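Long-range contact in type III restriction-modification enzyme EcoP15I Mod subunit (Escherichia coli, PDB 4ZCF), which methylates one adenine of the DNA site 5'-CAGCAG-3', working as a dimer and joining the Res subunit for DNA restriction: residues A[319-323]-A[345-351]. Numbering follows the deposited sequence.
With nucleotides of chain D; nucleotides of chain E.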
ATOM      1  N   GLN A 319     -26.569  -7.561  23.007  1.00 33.02           N
ATOM      2  CA  GLN A 319     -27.009  -8.901  22.623  1.00 32.42           C
ATOM      3  C   GLN A 319     -25.972  -9.475  21.697  1.00 38.26           C
ATOM      4  O   GLN A 319     -26.287  -9.967  20.609  1.00 39.27           O
ATOM      5  CB  GLN A 319     -28.387  -8.790  21.954  1.00 32.86           C
ATOM      6  CG  GLN A 319     -29.361  -8.020  22.860  1.00 27.06           C
ATOM      7  CD  GLN A 319     -30.653  -7.615  22.235  1.00 44.56           C
ATOM      8  OE1 GLN A 319     -30.825  -7.527  20.995  1.00 39.01           O
ATOM      9  NE2 GLN A 319     -31.597  -7.351  23.113  1.00 38.08           N
ATOM     10  N   SER A 320     -24.728  -9.466  22.203  1.00 35.54           N
ATOM     11  CA  SER A 320     -23.455  -9.763  21.544  1.00 34.86           C
ATOM     12  C   SER A 320     -22.595 -10.749  22.351  1.00 40.06           C
ATOM     13  O   SER A 320     -21.451 -10.465  22.717  1.00 41.43           O
ATOM     14  CB  SER A 320     -22.710  -8.451  21.358  1.00 33.00           C
ATOM     15  OG  SER A 320     -23.574  -7.533  20.711  1.00 37.01           O
ATOM     16  N   VAL A 321     -23.151 -11.927  22.561  1.00 35.31           N
ATOM     17  CA  VAL A 321     -22.593 -13.017  23.355  1.00 34.30           C
ATOM     18  C   VAL A 321     -22.480 -14.291  22.509  1.00 35.68           C
ATOM     19  O   VAL A 321     -21.681 -15.177  22.794  1.00 36.49           O
ATOM     20  CB  VAL A 321     -23.543 -13.113  24.593  1.00 37.61           C
ATOM     21  CG1 VAL A 321     -24.138 -14.500  24.830  1.00 37.09           C
ATOM     22  CG2 VAL A 321     -22.930 -12.483  25.846  1.00 36.56           C
ATOM     23  N   HIS A 322     -23.237 -14.321  21.420  1.00 30.65           N
ATOM     24  CA  HIS A 322     -23.353 -15.414  20.466  1.00 30.01           C
ATOM     25  C   HIS A 322     -22.156 -15.572  19.520  1.00 36.95           C
ATOM     26  O   HIS A 322     -21.447 -14.602  19.219  1.00 37.89           O
ATOM     27  CB  HIS A 322     -24.686 -15.276  19.680  1.00 29.15           C
ATOM     28  CG  HIS A 322     -24.799 -14.044  18.826  1.00 30.52           C
ATOM     29  ND1 HIS A 322     -24.766 -12.765  19.383  1.00 31.66           N
ATOM     30  CD2 HIS A 322     -24.997 -13.937  17.494  1.00 30.72           C
ATOM     31  CE1 HIS A 322     -24.923 -11.931  18.372  1.00 30.47           C
ATOM     32  NE2 HIS A 322     -25.068 -12.591  17.213  1.00 30.91           N
ATOM     33  N   ASN A 323     -21.999 -16.777  18.987  1.00 34.30           N
ATOM     34  CA  ASN A 323     -20.904 -17.077  18.081  1.00 36.17           C
ATOM     35  C   ASN A 323     -21.313 -16.951  16.583  1.00 42.60           C
ATOM     36  O   ASN A 323     -22.215 -17.669  16.131  1.00 41.08           O
ATOM     37  CB  ASN A 323     -20.313 -18.470  18.398  1.00 39.23           C
ATOM     38  CG  ASN A 323     -19.038 -18.784  17.669  1.00 57.60           C
ATOM     39  OD1 ASN A 323     -18.007 -18.151  17.872  1.00 56.22           O
ATOM     40  ND2 ASN A 323     -19.089 -19.762  16.794  1.00 49.90           N
ATOM     41  N   PRO A 345     -27.221 -19.368  23.233  1.00 43.61           N
ATOM     42  CA  PRO A 345     -27.437 -18.972  21.826  1.00 42.33           C
ATOM     43  C   PRO A 345     -27.390 -20.199  20.922  1.00 43.98           C
ATOM     44  O   PRO A 345     -26.733 -21.178  21.270  1.00 44.13           O
ATOM     45  CB  PRO A 345     -26.246 -18.045  21.538  1.00 43.80           C
ATOM     46  CG  PRO A 345     -25.792 -17.578  22.853  1.00 48.17           C
ATOM     47  CD  PRO A 345     -26.007 -18.736  23.778  1.00 44.13           C
ATOM     48  N   LEU A 346     -28.086 -20.156  19.779  1.00 39.18           N
ATOM     49  CA  LEU A 346     -28.157 -21.251  18.797  1.00 38.38           C
ATOM     50  C   LEU A 346     -26.800 -21.815  18.398  1.00 45.94           C
ATOM     51  O   LEU A 346     -26.703 -23.009  18.160  1.00 47.96           O
ATOM     52  CB  LEU A 346     -28.946 -20.785  17.555  1.00 37.77           C
ATOM     53  CG  LEU A 346     -28.858 -21.607  16.254  1.00 39.76           C
ATOM     54  CD1 LEU A 346     -29.772 -22.813  16.295  1.00 38.77           C
ATOM     55  CD2 LEU A 346     -29.157 -20.733  15.036  1.00 38.04           C
ATOM     56  N   MET A 347     -25.756 -20.963  18.335  1.00 44.27           N
ATOM     57  CA  MET A 347     -24.390 -21.328  17.926  1.00 43.51           C
ATOM     58  C   MET A 347     -23.429 -21.405  19.110  1.00 44.97           C
ATOM     59  O   MET A 347     -22.222 -21.597  18.922  1.00 44.52           O
ATOM     60  CB  MET A 347     -23.858 -20.325  16.876  1.00 46.28           C
ATOM     61  CG  MET A 347     -24.675 -20.235  15.610  1.00 50.39           C
ATOM     62  SD  MET A 347     -24.866 -21.836  14.792  1.00 55.61           S
ATOM     63  CE  MET A 347     -25.732 -21.317  13.364  1.00 52.38           C
ATOM     64  N   GLY A 348     -23.978 -21.302  20.314  1.00 40.99           N
ATOM     65  CA  GLY A 348     -23.203 -21.315  21.550  1.00 40.74           C
ATOM     66  C   GLY A 348     -22.578 -19.955  21.771  1.00 44.52           C
ATOM     67  O   GLY A 348     -22.854 -19.024  21.010  1.00 44.14           O
ATOM     68  N   TYR A 349     -21.691 -19.839  22.767  1.00 41.63           N
ATOM     69  CA  TYR A 349     -21.008 -18.584  23.106  1.00 42.04           C
ATOM     70  C   TYR A 349     -19.801 -18.249  22.228  1.00 42.18           C
ATOM     71  O   TYR A 349     -19.305 -19.131  21.529  1.00 40.30           O
ATOM     72  CB  TYR A 349     -20.637 -18.552  24.601  1.00 44.71           C
ATOM     73  CG  TYR A 349     -21.835 -18.730  25.510  1.00 48.83           C
ATOM     74  CD1 TYR A 349     -22.767 -17.708  25.678  1.00 50.65           C
ATOM     75  CD2 TYR A 349     -22.054 -19.930  26.179  1.00 50.39           C
ATOM     76  CE1 TYR A 349     -23.876 -17.868  26.504  1.00 51.39           C
ATOM     77  CE2 TYR A 349     -23.154 -20.097  27.021  1.00 51.77           C
ATOM     78  CZ  TYR A 349     -24.072 -19.069  27.166  1.00 58.81           C
ATOM     79  OH  TYR A 349     -25.147 -19.223  28.007  1.00 59.32           O
ATOM     80  N   ARG A 350     -19.371 -16.951  22.238  1.00 37.66           N
ATOM     81  CA  ARG A 350     -18.181 -16.417  21.542  1.00 38.07           C
ATOM     82  C   ARG A 350     -16.990 -16.318  22.517  1.00 44.92           C
ATOM     83  O   ARG A 350     -15.848 -16.120  22.081  1.00 45.35           O
ATOM     84  CB  ARG A 350     -18.451 -15.017  20.933  1.00 37.21           C
ATOM     85  CG  ARG A 350     -18.662 -13.879  21.968  1.00 37.04           C
ATOM     86  CD  ARG A 350     -18.912 -12.532  21.347  1.00 38.61           C
ATOM     87  NE  ARG A 350     -20.026 -12.575  20.399  1.00 46.32           N
ATOM     88  CZ  ARG A 350     -20.431 -11.550  19.659  1.00 51.56           C
ATOM     89  NH1 ARG A 350     -19.808 -10.378  19.736  1.00 33.46           N
ATOM     90  NH2 ARG A 350     -21.440 -11.696  18.814  1.00 29.06           N
ATOM     91  N   PHE A 351     -17.285 -16.383  23.838  1.00 42.31           N
ATOM     92  CA  PHE A 351     -16.314 -16.272  24.920  1.00 42.17           C
ATOM     93  C   PHE A 351     -15.989 -17.617  25.513  1.00 49.13           C
ATOM     94  O   PHE A 351     -16.926 -18.374  25.759  1.00 49.90           O
ATOM     95  CB  PHE A 351     -16.861 -15.392  26.064  1.00 43.00           C
ATOM     96  CG  PHE A 351     -17.217 -13.980  25.691  1.00 43.69           C
ATOM     97  CD1 PHE A 351     -16.225 -13.015  25.519  1.00 45.34           C
ATOM     98  CD2 PHE A 351     -18.547 -13.600  25.533  1.00 44.84           C
ATOM     99  CE1 PHE A 351     -16.555 -11.706  25.158  1.00 45.25           C
ATOM    100  CE2 PHE A 351     -18.876 -12.282  25.193  1.00 47.39           C
ATOM    101  CZ  PHE A 351     -17.872 -11.346  25.004  1.00 44.91           C
TER
ATOM    102  P    DA D   5     -31.459 -17.993  18.240  1.00 43.59           P
ATOM    103  OP1  DA D   5     -32.251 -19.157  17.751  1.00 44.95           O
ATOM    104  OP2  DA D   5     -30.437 -18.218  19.308  1.00 41.89           O
ATOM    105  O5'  DA D   5     -30.752 -17.291  16.980  1.00 41.39           O
ATOM    106  C5'  DA D   5     -31.346 -17.055  15.721  1.00 39.46           C
ATOM    107  C4'  DA D   5     -30.491 -16.141  14.853  1.00 39.35           C
ATOM    108  O4'  DA D   5     -30.410 -14.788  15.380  1.00 39.24           O
ATOM    109  C3'  DA D   5     -29.053 -16.569  14.594  1.00 39.91           C
ATOM    110  O3'  DA D   5     -28.933 -16.672  13.185  1.00 42.64           O
ATOM    111  C2'  DA D   5     -28.184 -15.473  15.217  1.00 37.41           C
ATOM    112  C1'  DA D   5     -29.111 -14.269  15.195  1.00 36.05           C
ATOM    113  N9   DA D   5     -28.846 -13.255  16.212  1.00 32.03           N
ATOM    114  C8   DA D   5     -28.440 -13.471  17.491  1.00 30.67           C
ATOM    115  N7   DA D   5     -28.228 -12.366  18.172  1.00 31.14           N
ATOM    116  C5   DA D   5     -28.476 -11.339  17.279  1.00 30.75           C
ATOM    117  C6   DA D   5     -28.445  -9.926  17.396  1.00 30.78           C
ATOM    118  N6   DA D   5     -28.098  -9.289  18.531  1.00 30.90           N
ATOM    119  N1   DA D   5     -28.737  -9.184  16.290  1.00 29.82           N
ATOM    120  C2   DA D   5     -29.097  -9.830  15.179  1.00 29.37           C
ATOM    121  N3   DA D   5     -29.148 -11.150  14.956  1.00 29.70           N
ATOM    122  C4   DA D   5     -28.841 -11.868  16.051  1.00 31.00           C
TER
ATOM    123  P    DG E  15     -16.318  -3.644  20.033  1.00 39.42           P
ATOM    124  OP1  DG E  15     -15.370  -2.593  19.597  1.00 39.44           O
ATOM    125  OP2  DG E  15     -16.163  -4.291  21.362  1.00 41.34           O
ATOM    126  O5'  DG E  15     -17.855  -3.180  19.920  1.00 37.33           O
ATOM    127  C5'  DG E  15     -18.255  -2.253  18.895  1.00 35.74           C
ATOM    128  C4'  DG E  15     -19.693  -2.424  18.418  1.00 34.29           C
ATOM    129  O4'  DG E  15     -19.860  -3.703  17.750  1.00 32.44           O
ATOM    130  C3'  DG E  15     -20.818  -2.315  19.469  1.00 33.86           C
ATOM    131  O3'  DG E  15     -21.950  -1.668  18.886  1.00 36.05           O
ATOM    132  C2'  DG E  15     -21.179  -3.773  19.713  1.00 32.00           C
ATOM    133  C1'  DG E  15     -21.034  -4.290  18.278  1.00 31.12           C
ATOM    134  N9   DG E  15     -21.020  -5.730  18.154  1.00 29.34           N
ATOM    135  C8   DG E  15     -20.721  -6.622  19.161  1.00 28.56           C
ATOM    136  N7   DG E  15     -20.743  -7.853  18.749  1.00 29.63           N
ATOM    137  C5   DG E  15     -21.184  -7.776  17.420  1.00 29.35           C
ATOM    138  C6   DG E  15     -21.382  -8.806  16.465  1.00 28.88           C
ATOM    139  O6   DG E  15     -21.341 -10.032  16.697  1.00 29.85           O
ATOM    140  N1   DG E  15     -21.741  -8.315  15.195  1.00 26.99           N
ATOM    141  C2   DG E  15     -21.844  -6.973  14.887  1.00 27.77           C
ATOM    142  N2   DG E  15     -22.210  -6.651  13.637  1.00 27.77           N
ATOM    143  N3   DG E  15     -21.609  -5.998  15.762  1.00 28.38           N
ATOM    144  C4   DG E  15     -21.315  -6.463  17.015  1.00 29.01           C
ATOM    145  P    DC E  13     -11.889 -13.978  24.084  1.00 47.27           P
ATOM    146  OP1  DC E  13     -11.154 -14.186  25.348  1.00 48.30           O
ATOM    147  OP2  DC E  13     -13.224 -14.604  23.925  1.00 48.42           O
ATOM    148  O5'  DC E  13     -12.110 -12.419  23.897  1.00 46.46           O
ATOM    149  C5'  DC E  13     -13.440 -12.135  23.349  1.00 44.42           C
ATOM    150  C4'  DC E  13     -13.486 -12.052  21.824  1.00 40.90           C
ATOM    151  O4'  DC E  13     -13.506 -13.302  21.079  1.00 39.67           O
ATOM    152  C3'  DC E  13     -14.714 -11.422  21.236  1.00 39.25           C
ATOM    153  O3'  DC E  13     -14.847 -10.103  21.763  1.00 38.69           O
ATOM    154  C2'  DC E  13     -14.228 -11.482  19.792  1.00 38.55           C
ATOM    155  C1'  DC E  13     -13.612 -12.879  19.719  1.00 37.51           C
ATOM    156  N1   DC E  13     -14.294 -13.829  18.735  1.00 34.63           N
ATOM    157  C2   DC E  13     -14.379 -13.501  17.354  1.00 33.43           C
ATOM    158  O2   DC E  13     -13.865 -12.466  16.913  1.00 33.57           O
ATOM    159  N3   DC E  13     -14.956 -14.387  16.486  1.00 32.18           N
ATOM    160  C4   DC E  13     -15.461 -15.547  16.923  1.00 30.63           C
ATOM    161  N4   DC E  13     -16.004 -16.370  16.013  1.00 29.35           N
ATOM    162  C5   DC E  13     -15.393 -15.902  18.306  1.00 31.22           C
ATOM    163  C6   DC E  13     -14.827 -15.028  19.165  1.00 32.88           C
TER
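Arg350 reaches across to the backbone of His322 and reads a guanine at the same time. Arg350 NE and NH2 both grip the carbonyl oxygen His322 O, which lies close to the guanidinium plane, at 2.7 Å from NE and 2.9 Å from NH2. With chi3 turning the chain at 54°, the guanidinium presents its other edge to DG15 of chain E: Arg350 NH1 donates to N7 of DG15 (2.9 Å, N-H...N angle 159°) and NH2 to O6 (2.7 Å). This is the classic bidentate reading of guanine in the major groove, for which arginine, with its paired coplanar donors, is well suited. Replacing the arginine by an alanine is likely to leave N7 and O6 of DG15 of chain E without these donors, and His322 O without its two-nitrogen grip.

Ser320 O lies over one face of the guanidinium. The His322 ring runs alongside, its plane 44° from the guanidinium's, between Arg350 NH2 on one face and N7 of DA5 of chain D on the opposite one, while its NE2 bonds a further guanine. Asn323 turns its amide oxygen to another base, OD1 accepting from N4 of DC13 of chain E at 3.3 Å, and its ND2 is held by Lys326 O.

Next to these polar groups, branched Val321 fills an apolar corner: CG1 meets the edge of the Tyr349 ring at CD1 (3.6 Å) and CG2 the edge of Phe351. The backbones join in a single beta bridge of His322 with Tyr349, where Arg350 N donates to Val321 O (3.0 Å). Just before it, a type I turn from Pro345 to Gly348 ends at a positive phi that glycine adopts easily, and Leu346 N donates to OP2, a phosphate oxygen of DA5 of chain D.

Both segments belong to the DNA-reading loop between strand 313-318 and helix 353-361, and Val321 and Phe351 rest on Leu377 of strand 376-380.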